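Local coordinates for protein malate synthase (Haloferax volcanii, PDB 3OYZ) that catalyses the Claisen condensation of acetyl-CoA with glyoxylate, followed by hydrolysis to malate and CoA, in the glyoxylate cycle, at residues P18-V21 with D26-K29; P48-A53 with S57-G62; E239-R244 with P261-E266. All blocks are in the same frame, centred on the assembly; numbering follows the deposited sequence.

Contact 1. Residues P18-V21 with D26-K29; sequences PTAV and DSAK
Ser27 meets Val21 and Ala20 inside the loop that links strand 13-18 to helix 29-36, and its carbonyl oxygen does most of the joining. Val21 N donates to Ser27 O over 3.2 Å with an N-H...O angle of 159°. Ala20 CA adds a CA-H...O contact to Ser27 O at 3.5 Å. A water donates to this oxygen as well, 2.8 Å from Ser27 O, and also donates to Pro18 O, 3.0 Å away, so it bridges the start of one segment to the middle of the other.

Along the Ser27 side chain, CB comes first and packs 3.4 Å from Val21 O. With chi1 at 72°, OG lies between the backbone N and the carbonyl carbon; there OG passes the Ala20 methyl loosely, Ala20 CB lying 4.4 Å from Ser27 OG. The hydroxyl finds its polar partners beyond the loop, in Glu61 and Asn65 of helix 59-73. A type I turn from Asp26 to Lys29, closed by Lys29 N to Asp26 O at 3.1 Å, runs through Ser27, and Ala28 is the N-cap of the following helix.

Two hydrogen bonds thus converge on one buried carbonyl while the serine hydroxyl turns to another helix. This is consistent with a loop held internally by backbone and water, while the Ser27 hydroxyl ties it to helix 59-73.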
loop_
_atom_site.group_PDB
_atom_site.type_symbol
_atom_site.label_atom_id
_atom_site.label_comp_id
_atom_site.label_asym_id
_atom_site.label_seq_id
_atom_site.Cartn_x
_atom_site.Cartn_y
_atom_site.Cartn_z
ATOM N N PRO A 18 20.232 -16.457 20.108
ATOM C CA PRO A 18 21.491 -16.837 19.446
ATOM C C PRO A 18 21.855 -18.294 19.765
ATOM O O PRO A 18 21.561 -18.776 20.856
ATOM C CB PRO A 18 22.515 -15.867 20.026
ATOM C CG PRO A 18 21.699 -14.729 20.511
ATOM C CD PRO A 18 20.382 -15.288 20.989
ATOM N N THR A 19 22.418 -19.049 18.828
ATOM C CA THR A 19 22.587 -20.476 19.070
ATOM C C THR A 19 23.986 -20.777 19.661
ATOM O O THR A 19 24.205 -21.860 20.199
ATOM C CB THR A 19 22.482 -21.224 17.747
ATOM O OG1 THR A 19 23.501 -20.630 16.944
ATOM C CG2 THR A 19 21.127 -20.920 17.098
ATOM N N ALA A 20 24.908 -19.835 19.542
ATOM C CA ALA A 20 26.295 -20.010 19.964
ATOM C C ALA A 20 26.978 -18.661 20.191
ATOM O O ALA A 20 27.257 -17.936 19.237
ATOM C CB ALA A 20 27.088 -20.851 18.968
ATOM N N VAL A 21 27.275 -18.306 21.445
ATOM C CA VAL A 21 27.896 -17.010 21.738
ATOM C C VAL A 21 29.339 -17.220 22.208
ATOM O O VAL A 21 29.626 -18.187 22.907
ATOM C CB VAL A 21 27.067 -16.241 22.788
ATOM C CG1 VAL A 21 27.640 -14.853 23.071
ATOM C CG2 VAL A 21 25.634 -16.108 22.303
ATOM N N ASP A 26 29.375 -21.514 28.528
ATOM C CA ASP A 26 28.679 -22.492 27.694
ATOM C C ASP A 26 28.108 -21.653 26.544
ATOM O O ASP A 26 27.289 -20.773 26.770
ATOM C CB ASP A 26 27.658 -23.202 28.595
ATOM C CG ASP A 26 26.513 -23.882 27.855
ATOM O OD1 ASP A 26 26.683 -24.563 26.828
ATOM O OD2 ASP A 26 25.386 -23.800 28.377
ATOM N N SER A 27 28.606 -21.851 25.328
ATOM C CA SER A 27 28.077 -21.137 24.147
ATOM C C SER A 27 26.563 -21.325 23.917
ATOM O O SER A 27 25.907 -20.406 23.449
ATOM C CB SER A 27 28.925 -21.493 22.929
ATOM O OG SER A 27 28.586 -22.832 22.612
ATOM N N ALA A 28 25.988 -22.463 24.311
ATOM C CA ALA A 28 24.549 -22.700 24.297
ATOM C C ALA A 28 23.697 -22.053 25.379
ATOM O O ALA A 28 22.513 -22.370 25.509
ATOM C CB ALA A 28 24.278 -24.171 24.285
ATOM N N LYS A 29 24.280 -21.154 26.163
ATOM C CA LYS A 29 23.648 -20.692 27.391
ATOM C C LYS A 29 22.315 -20.002 27.056
ATOM O O LYS A 29 21.267 -20.339 27.600
ATOM C CB LYS A 29 24.568 -19.717 28.150
ATOM C CG LYS A 29 23.910 -19.236 29.476
ATOM C CD LYS A 29 24.333 -17.833 29.939
ATOM C CE LYS A 29 25.861 -17.649 29.887
ATOM N NZ LYS A 29 26.284 -16.218 29.801
HETATM O O HOH W 1 23.190 -19.662 23.238
#

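Contact 2. Residues P48-A53 with S57-G62; sequences PDNEDA and SMRDEG. With ACO (acetyl coenzyme *a), chain B.
The active-site loop after strand 45-49, which lines the acetyl-CoA pocket and carries the magnesium-binding residue Asp52, is joined here to the start of helix 59-73. Asn50 ND2 donates to Arg59 O over 3.0 Å at an N-H...O angle of 159°, with the acceptor lying in the plane of the Asn50 amide. The other end of that amide, OD1, rests against Gly62 CA at 3.4 Å and takes a hydrogen bond from Thr19 OG1; the bare glycine lets it approach so closely.

The Arg59 side chain leaves with CG anti to the carbonyl carbon (chi1 -78°) and runs extended to NE, alongside Asn50 O, which is 3.2 Å from Arg59 CG. Arg59 NH2 makes a weak hydrogen bond of 2.9 Å to Glu51 O, met at the guanidinium edge, while Asp52 OD1 completes a salt bridge to Arg59 NH2 at 3.6 Å, the two charged planes only 13° apart.

Within the loop, Asp49 OD1 accepts from Glu51 N at 2.9 Å, forming an Asx turn. Asp52 CB lies 3.6 Å from the acetyl oxygen O of the ligand. Glu158 and Asp192 form the magnesium site here, and the Asp52 side chain stands about 4 Å from the metal. Such a loop, following a strand and leading into its helix, is typical of the beta-alpha units that build a TIM-barrel active site.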
loop_
_atom_site.group_PDB
_atom_site.type_symbol
_atom_site.label_atom_id
_atom_site.label_comp_id
_atom_site.label_asym_id
_atom_site.label_seq_id
_atom_site.Cartn_x
_atom_site.Cartn_y
_atom_site.Cartn_z
ATOM N N PRO A 48 15.483 -20.912 17.542
ATOM C CA PRO A 48 16.926 -20.814 17.676
ATOM C C PRO A 48 17.548 -20.296 16.388
ATOM O O PRO A 48 17.426 -20.942 15.346
ATOM C CB PRO A 48 17.348 -22.279 17.809
ATOM C CG PRO A 48 16.196 -22.969 18.510
ATOM C CD PRO A 48 14.951 -22.244 17.931
ATOM N N ASP A 49 18.297 -19.225 16.473
ATOM C CA ASP A 49 18.708 -18.486 15.311
ATOM C C ASP A 49 20.128 -18.634 14.910
ATOM O O ASP A 49 20.922 -17.813 15.327
ATOM C CB ASP A 49 18.350 -17.023 15.525
ATOM C CG ASP A 49 18.478 -16.183 14.283
ATOM O OD1 ASP A 49 18.744 -16.742 13.210
ATOM O OD2 ASP A 49 18.397 -14.944 14.420
ATOM N N ASN A 50 20.399 -19.551 13.978
ATOM C CA ASN A 50 21.707 -19.697 13.394
ATOM C C ASN A 50 22.134 -18.671 12.367
ATOM O O ASN A 50 23.238 -18.782 11.824
ATOM C CB ASN A 50 21.878 -21.108 12.826
ATOM C CG ASN A 50 23.297 -21.674 13.121
ATOM O OD1 ASN A 50 23.829 -21.506 14.232
ATOM N ND2 ASN A 50 23.894 -22.321 12.145
ATOM N N GLU A 51 21.263 -17.692 12.093
ATOM C CA GLU A 51 21.583 -16.683 11.085
ATOM C C GLU A 51 21.981 -15.404 11.788
ATOM O O GLU A 51 22.982 -15.461 12.541
ATOM C CB GLU A 51 20.415 -16.452 10.104
ATOM C CG GLU A 51 20.874 -15.659 8.878
ATOM C CD GLU A 51 19.940 -14.506 8.522
ATOM O OE1 GLU A 51 19.286 -13.955 9.410
ATOM O OE2 GLU A 51 19.900 -14.044 7.373
ATOM N N ASP A 52 21.240 -14.292 11.635
ATOM C CA ASP A 52 21.776 -13.000 12.107
ATOM C C ASP A 52 21.993 -12.851 13.629
ATOM O O ASP A 52 22.736 -11.976 14.058
ATOM C CB ASP A 52 21.194 -11.746 11.451
ATOM C CG ASP A 52 21.687 -11.599 9.979
ATOM O OD1 ASP A 52 22.493 -12.431 9.488
ATOM O OD2 ASP A 52 21.403 -10.628 9.260
ATOM N N ALA A 53 21.367 -13.688 14.434
ATOM C CA ALA A 53 21.635 -13.650 15.882
ATOM C C ALA A 53 23.020 -14.150 16.279
ATOM O O ALA A 53 23.496 -13.828 17.374
ATOM C CB ALA A 53 20.571 -14.442 16.632
ATOM N N SER A 57 31.502 -17.066 12.321
ATOM C CA SER A 57 32.571 -17.997 12.779
ATOM C C SER A 57 32.014 -18.951 13.825
ATOM O O SER A 57 32.559 -20.036 14.081
ATOM C CB SER A 57 33.718 -17.191 13.387
ATOM O OG SER A 57 33.222 -16.405 14.468
ATOM N N MET A 58 30.835 -18.594 14.343
ATOM C CA MET A 58 30.160 -19.377 15.366
ATOM C C MET A 58 29.018 -20.295 14.940
ATOM O O MET A 58 28.413 -20.960 15.791
ATOM C CB MET A 58 29.670 -18.488 16.509
ATOM C CG MET A 58 30.756 -17.738 17.281
ATOM S SD MET A 58 31.611 -18.889 18.412
ATOM C CE MET A 58 32.474 -20.083 17.367
ATOM N N ARG A 59 28.725 -20.368 13.639
ATOM C CA ARG A 59 27.467 -20.974 13.185
ATOM C C ARG A 59 27.564 -22.471 13.064
ATOM O O ARG A 59 26.577 -23.183 13.223
ATOM C CB ARG A 59 27.045 -20.398 11.813
ATOM C CG ARG A 59 26.423 -19.002 11.997
ATOM C CD ARG A 59 26.191 -18.311 10.601
ATOM N NE ARG A 59 25.542 -17.032 10.876
ATOM C CZ ARG A 59 25.556 -15.963 10.104
ATOM N NH1 ARG A 59 26.108 -16.035 8.914
ATOM N NH2 ARG A 59 24.943 -14.856 10.508
ATOM N N ASP A 60 28.764 -22.972 12.785
ATOM C CA ASP A 60 28.915 -24.420 12.867
ATOM C C ASP A 60 28.726 -24.983 14.271
ATOM O O ASP A 60 28.045 -25.993 14.465
ATOM C CB ASP A 60 30.267 -24.812 12.279
ATOM C CG ASP A 60 30.258 -24.711 10.751
ATOM O OD1 ASP A 60 31.322 -24.442 10.164
ATOM O OD2 ASP A 60 29.177 -24.834 10.123
ATOM N N GLU A 61 29.232 -24.256 15.256
ATOM C CA GLU A 61 29.039 -24.662 16.656
ATOM C C GLU A 61 27.588 -24.421 17.062
ATOM O O GLU A 61 26.939 -25.283 17.676
ATOM C CB GLU A 61 30.005 -23.909 17.573
ATOM C CG GLU A 61 29.833 -24.302 19.063
ATOM C CD GLU A 61 30.823 -23.592 20.001
ATOM O OE1 GLU A 61 31.711 -22.820 19.578
ATOM O OE2 GLU A 61 30.682 -23.780 21.226
ATOM N N GLY A 62 27.028 -23.313 16.557
ATOM C CA GLY A 62 25.584 -23.075 16.720
ATOM C C GLY A 62 24.712 -24.206 16.241
ATOM O O GLY A 62 23.760 -24.559 16.874
HETATM N N1A ACO B . 17.312 -15.627 24.061
HETATM C C2A ACO B . 17.615 -16.221 25.231
HETATM N N3A ACO B . 17.918 -15.491 26.319
HETATM C C4A ACO B . 17.960 -14.134 26.312
HETATM C C5A ACO B . 17.628 -13.454 25.041
HETATM C C6A ACO B . 17.328 -14.289 23.862
HETATM N N6A ACO B . 17.077 -13.624 22.703
HETATM N N7A ACO B . 17.730 -12.135 25.248
HETATM C C8A ACO B . 18.116 -11.970 26.536
HETATM N N9A ACO B . 18.202 -13.143 27.177
HETATM C C1B ACO B . 18.579 -13.274 28.622
HETATM C C2B ACO B . 19.660 -12.243 28.915
HETATM O O2B ACO B . 20.930 -12.800 28.580
HETATM C C3B ACO B . 19.471 -11.962 30.393
HETATM O O3B ACO B . 20.079 -13.102 31.007
HETATM P P3B ACO B . 20.683 -13.175 32.538
HETATM O O7A ACO B . 19.547 -13.940 33.199
HETATM O O8A ACO B . 20.842 -11.703 32.857
HETATM O O9A ACO B . 22.011 -13.895 32.455
HETATM C C4B ACO B . 17.961 -12.037 30.540
HETATM O O4B ACO B . 17.507 -12.943 29.524
HETATM C C5B ACO B . 17.300 -10.688 30.285
HETATM O O5B ACO B . 18.018 -10.069 29.216
HETATM P P1A ACO B . 17.827 -8.522 28.836
HETATM O O1A ACO B . 18.335 -7.557 29.858
HETATM O O2A ACO B . 16.358 -8.397 28.553
HETATM O O3A ACO B . 18.614 -8.188 27.483
HETATM P P2A ACO B . 20.209 -8.043 27.432
HETATM O O4A ACO B . 20.577 -9.226 28.269
HETATM O O5A ACO B . 20.531 -6.568 27.554
HETATM O O6A ACO B . 20.656 -8.349 25.898
HETATM C CBP ACO B . 20.377 -8.543 23.461
HETATM C CCP ACO B . 20.090 -7.732 24.731
HETATM C CDP ACO B . 21.881 -8.686 23.235
HETATM C CEP ACO B . 19.814 -7.745 22.293
HETATM C CAP ACO B . 19.801 -9.963 23.523
HETATM O OAP ACO B . 18.468 -9.786 23.983
HETATM C C9P ACO B . 19.751 -10.676 22.187
HETATM O O9P ACO B . 20.795 -11.077 21.663
HETATM N N8P ACO B . 18.538 -10.804 21.623
HETATM C C7P ACO B . 18.415 -11.493 20.345
HETATM C C6P ACO B . 18.932 -10.673 19.152
HETATM C C5P ACO B . 18.469 -11.429 17.920
HETATM O O5P ACO B . 17.810 -12.459 18.048
HETATM N N4P ACO B . 18.775 -10.867 16.752
HETATM C C3P ACO B . 18.391 -11.398 15.456
HETATM C C2P ACO B . 16.881 -11.298 15.223
HETATM S S1P ACO B . 16.785 -9.691 14.490
HETATM C C ACO B . 17.219 -9.782 12.865
HETATM O O ACO B . 17.816 -10.724 12.381
HETATM C CH3 ACO B . 16.881 -8.595 12.016
#

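Contact 3. Residues E239-R244 with P261-E266; sequences EGYRER and PGQVVE. With ACO (acetyl coenzyme *a), chain B.
Two helices on the outside of the TIM barrel, 238-249 and 261-269, pack here through an aromatic ring and a salt bridge. The short segments run the same general way, at a signed crossing angle of -42°, with axes 10.9 Å apart at closest approach.

Tyr241 reaches between them. Gln263 crosses one face of its ring: Gln263 CG stands 3.9 Å from the Tyr241 ring centroid in a CH-pi contact, and the amide beyond it is stacked on the ring, offset toward its rim, the planes 9° apart. Gln263 CB comes closest, 3.4 Å from Tyr241 CE2, and Glu266 CB touches the ring at its edge, 4.0 Å from Tyr241 CD2. The polar ends look past this interface: the phenol oxygen bonds to Ser258 and to the carbonyl of Trp257, and the amide of Gln263 to Leu259 N and Tyr232 O. An alanine replacing Tyr241 would probably leave the Gln263 amide without its stacking surface and Ser258 without its phenol partner.

Toward solvent, Arg242 takes hold of the Glu266 carboxylate side-on. Its NE donates to Glu266 OE1 over 2.8 Å and Arg242 NH2 to Glu266 OE2 over 3.0 Å, both oxygens being met on their syn sides, though from somewhat out of the carboxylate plane. Glu266 bends at chi2 (-75°), which turns its carboxylate to this pair of nitrogens. Glu239 adds a long salt bridge to Arg242, extending the charge network along the first helix.

Pro261 CD lies 3.5 Å from C8A of the acetyl-CoA adenine. Val264 points away from helix 238-249 and packs on Phe15 of strand 13-18. Between the two helices in sequence runs strand 255-258, beside strand 13-18 in the sheet, whose Ile256 and Ser258 touch the Tyr241 and Gln263 side chains respectively.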
loop_
_atom_site.group_PDB
_atom_site.type_symbol
_atom_site.label_atom_id
_atom_site.label_comp_id
_atom_site.label_asym_id
_atom_site.label_seq_id
_atom_site.Cartn_x
_atom_site.Cartn_y
_atom_site.Cartn_z
ATOM N N GLU A 239 6.507 1.010 25.772
ATOM C CA GLU A 239 5.314 1.664 25.273
ATOM C C GLU A 239 5.267 1.639 23.721
ATOM O O GLU A 239 4.204 1.390 23.159
ATOM C CB GLU A 239 5.230 3.101 25.810
ATOM C CG GLU A 239 3.909 3.753 25.475
ATOM C CD GLU A 239 2.694 2.952 25.994
ATOM O OE1 GLU A 239 2.785 2.335 27.093
ATOM O OE2 GLU A 239 1.651 2.939 25.285
ATOM N N GLY A 240 6.399 1.903 23.072
ATOM C CA GLY A 240 6.568 1.788 21.609
ATOM C C GLY A 240 6.202 0.406 21.084
ATOM O O GLY A 240 5.494 0.299 20.113
ATOM N N TYR A 241 6.653 -0.660 21.738
ATOM C CA TYR A 241 6.360 -2.024 21.334
ATOM C C TYR A 241 4.860 -2.222 21.421
ATOM O O TYR A 241 4.260 -2.761 20.471
ATOM C CB TYR A 241 7.116 -3.012 22.201
ATOM C CG TYR A 241 7.226 -4.472 21.768
ATOM C CD1 TYR A 241 7.634 -4.835 20.474
ATOM C CD2 TYR A 241 6.990 -5.483 22.706
ATOM C CE1 TYR A 241 7.799 -6.206 20.134
ATOM C CE2 TYR A 241 7.140 -6.823 22.402
ATOM C CZ TYR A 241 7.559 -7.173 21.120
ATOM O OH TYR A 241 7.713 -8.515 20.904
ATOM N N ARG A 242 4.229 -1.706 22.478
ATOM C CA ARG A 242 2.783 -1.874 22.570
ATOM C C ARG A 242 2.024 -1.158 21.469
ATOM O O ARG A 242 1.073 -1.721 20.930
ATOM C CB ARG A 242 2.170 -1.367 23.898
ATOM C CG ARG A 242 2.476 -2.225 25.100
ATOM C CD ARG A 242 2.112 -1.443 26.368
ATOM N NE ARG A 242 2.460 -2.315 27.476
ATOM C CZ ARG A 242 2.468 -1.950 28.749
ATOM N NH1 ARG A 242 2.116 -0.712 29.069
ATOM N NH2 ARG A 242 2.805 -2.838 29.683
ATOM N N GLU A 243 2.386 0.085 21.190
ATOM C CA GLU A 243 1.727 0.865 20.129
ATOM C C GLU A 243 1.926 0.201 18.727
ATOM O O GLU A 243 1.010 0.233 17.892
ATOM C CB GLU A 243 2.391 2.250 20.069
ATOM C CG GLU A 243 1.951 3.121 21.272
ATOM C CD GLU A 243 2.664 4.475 21.313
ATOM O OE1 GLU A 243 3.631 4.706 20.538
ATOM O OE2 GLU A 243 2.271 5.309 22.162
ATOM N N ARG A 244 3.120 -0.349 18.477
ATOM C CA ARG A 244 3.391 -1.054 17.206
ATOM C C ARG A 244 2.491 -2.291 17.114
ATOM O O ARG A 244 1.871 -2.567 16.075
ATOM C CB ARG A 244 4.869 -1.443 17.128
ATOM C CG ARG A 244 5.165 -2.323 15.910
ATOM C CD ARG A 244 4.680 -1.520 14.621
ATOM N NE ARG A 244 5.353 -2.161 13.503
ATOM C CZ ARG A 244 6.413 -1.688 12.877
ATOM N NH1 ARG A 244 6.919 -0.464 13.142
ATOM N NH2 ARG A 244 6.953 -2.504 11.999
ATOM N N PRO A 261 13.342 -11.767 26.663
ATOM C CA PRO A 261 12.242 -12.439 27.369
ATOM C C PRO A 261 11.158 -11.448 27.780
ATOM O O PRO A 261 9.977 -11.790 27.852
ATOM C CB PRO A 261 12.952 -13.095 28.584
ATOM C CG PRO A 261 14.329 -13.424 27.996
ATOM C CD PRO A 261 14.679 -12.170 27.166
ATOM N N GLY A 262 11.541 -10.201 28.019
ATOM C CA GLY A 262 10.541 -9.165 28.364
ATOM C C GLY A 262 9.587 -8.847 27.196
ATOM O O GLY A 262 8.349 -8.743 27.385
ATOM N N GLN A 263 10.134 -8.809 25.975
ATOM C CA GLN A 263 9.237 -8.675 24.797
ATOM C C GLN A 263 8.280 -9.856 24.645
ATOM O O GLN A 263 7.081 -9.673 24.383
ATOM C CB GLN A 263 10.007 -8.334 23.521
ATOM C CG GLN A 263 10.521 -6.902 23.492
ATOM C CD GLN A 263 11.141 -6.552 22.126
ATOM O OE1 GLN A 263 11.546 -7.459 21.427
ATOM N NE2 GLN A 263 11.321 -5.288 21.800
ATOM N N VAL A 264 8.751 -11.061 24.944
ATOM C CA VAL A 264 7.864 -12.209 24.903
ATOM C C VAL A 264 6.597 -12.007 25.751
ATOM O O VAL A 264 5.429 -12.213 25.337
ATOM C CB VAL A 264 8.605 -13.507 25.288
ATOM C CG1 VAL A 264 7.602 -14.632 25.306
ATOM C CG2 VAL A 264 9.605 -13.856 24.223
ATOM N N VAL A 265 6.825 -11.562 26.991
ATOM C CA VAL A 265 5.689 -11.417 27.904
ATOM C C VAL A 265 4.775 -10.348 27.346
ATOM O O VAL A 265 3.577 -10.540 27.299
ATOM C CB VAL A 265 6.103 -10.996 29.358
ATOM C CG1 VAL A 265 4.818 -10.714 30.198
ATOM C CG2 VAL A 265 6.962 -12.100 30.009
ATOM N N GLU A 266 5.292 -9.174 27.008
ATOM C CA GLU A 266 4.414 -8.110 26.466
ATOM C C GLU A 266 3.613 -8.553 25.224
ATOM O O GLU A 266 2.393 -8.394 25.113
ATOM C CB GLU A 266 5.274 -6.904 26.085
ATOM C CG GLU A 266 5.762 -6.131 27.306
ATOM C CD GLU A 266 4.664 -5.267 27.957
ATOM O OE1 GLU A 266 3.729 -4.809 27.263
ATOM O OE2 GLU A 266 4.697 -5.053 29.182
HETATM N N1A ACO B . 17.312 -15.627 24.061
HETATM C C2A ACO B . 17.615 -16.221 25.231
HETATM N N3A ACO B . 17.918 -15.491 26.319
HETATM C C4A ACO B . 17.960 -14.134 26.312
HETATM C C5A ACO B . 17.628 -13.454 25.041
HETATM C C6A ACO B . 17.328 -14.289 23.862
HETATM N N6A ACO B . 17.077 -13.624 22.703
HETATM N N7A ACO B . 17.730 -12.135 25.248
HETATM C C8A ACO B . 18.116 -11.970 26.536
HETATM N N9A ACO B . 18.202 -13.143 27.177
HETATM C C1B ACO B . 18.579 -13.274 28.622
HETATM C C2B ACO B . 19.660 -12.243 28.915
HETATM O O2B ACO B . 20.930 -12.800 28.580
HETATM C C3B ACO B . 19.471 -11.962 30.393
HETATM O O3B ACO B . 20.079 -13.102 31.007
HETATM P P3B ACO B . 20.683 -13.175 32.538
HETATM O O7A ACO B . 19.547 -13.940 33.199
HETATM O O8A ACO B . 20.842 -11.703 32.857
HETATM O O9A ACO B . 22.011 -13.895 32.455
HETATM C C4B ACO B . 17.961 -12.037 30.540
HETATM O O4B ACO B . 17.507 -12.943 29.524
HETATM C C5B ACO B . 17.300 -10.688 30.285
HETATM O O5B ACO B . 18.018 -10.069 29.216
HETATM P P1A ACO B . 17.827 -8.522 28.836
HETATM O O1A ACO B . 18.335 -7.557 29.858
HETATM O O2A ACO B . 16.358 -8.397 28.553
HETATM O O3A ACO B . 18.614 -8.188 27.483
HETATM P P2A ACO B . 20.209 -8.043 27.432
HETATM O O4A ACO B . 20.577 -9.226 28.269
HETATM O O5A ACO B . 20.531 -6.568 27.554
HETATM O O6A ACO B . 20.656 -8.349 25.898
HETATM C CBP ACO B . 20.377 -8.543 23.461
HETATM C CCP ACO B . 20.090 -7.732 24.731
HETATM C CDP ACO B . 21.881 -8.686 23.235
HETATM C CEP ACO B . 19.814 -7.745 22.293
HETATM C CAP ACO B . 19.801 -9.963 23.523
HETATM O OAP ACO B . 18.468 -9.786 23.983
HETATM C C9P ACO B . 19.751 -10.676 22.187
HETATM O O9P ACO B . 20.795 -11.077 21.663
HETATM N N8P ACO B . 18.538 -10.804 21.623
HETATM C C7P ACO B . 18.415 -11.493 20.345
HETATM C C6P ACO B . 18.932 -10.673 19.152
HETATM C C5P ACO B . 18.469 -11.429 17.920
HETATM O O5P ACO B . 17.810 -12.459 18.048
HETATM N N4P ACO B . 18.775 -10.867 16.752
HETATM C C3P ACO B . 18.391 -11.398 15.456
HETATM C C2P ACO B . 16.881 -11.298 15.223
HETATM S S1P ACO B . 16.785 -9.691 14.490
HETATM C C ACO B . 17.219 -9.782 12.865
HETATM O O ACO B . 17.816 -10.724 12.381
HETATM C CH3 ACO B . 16.881 -8.595 12.016
#

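How the contacts relate
The three contacts follow one another along the chain without overlap. Contacts 1 and 2 are neighbours, their centres 9 Å apart, and touch directly through hydrogen bonds and packing, joining the loop after strand 13-18 to the loop after the adjacent parallel strand 45-49 and to helix 59-73. Contact 3 lies much later in sequence, its centre about 24 Å from that of contact 1 and 25 Å from that of contact 2. Strand 255-258, which runs between its two helices in sequence, adjoins strand 13-18 in the sheet, so the contacts belong to three consecutive barrel strands. All contribute to the acetyl-CoA pocket: contact 2 near the acetyl end, contact 3 at the adenine, and contact 1 through Pro18.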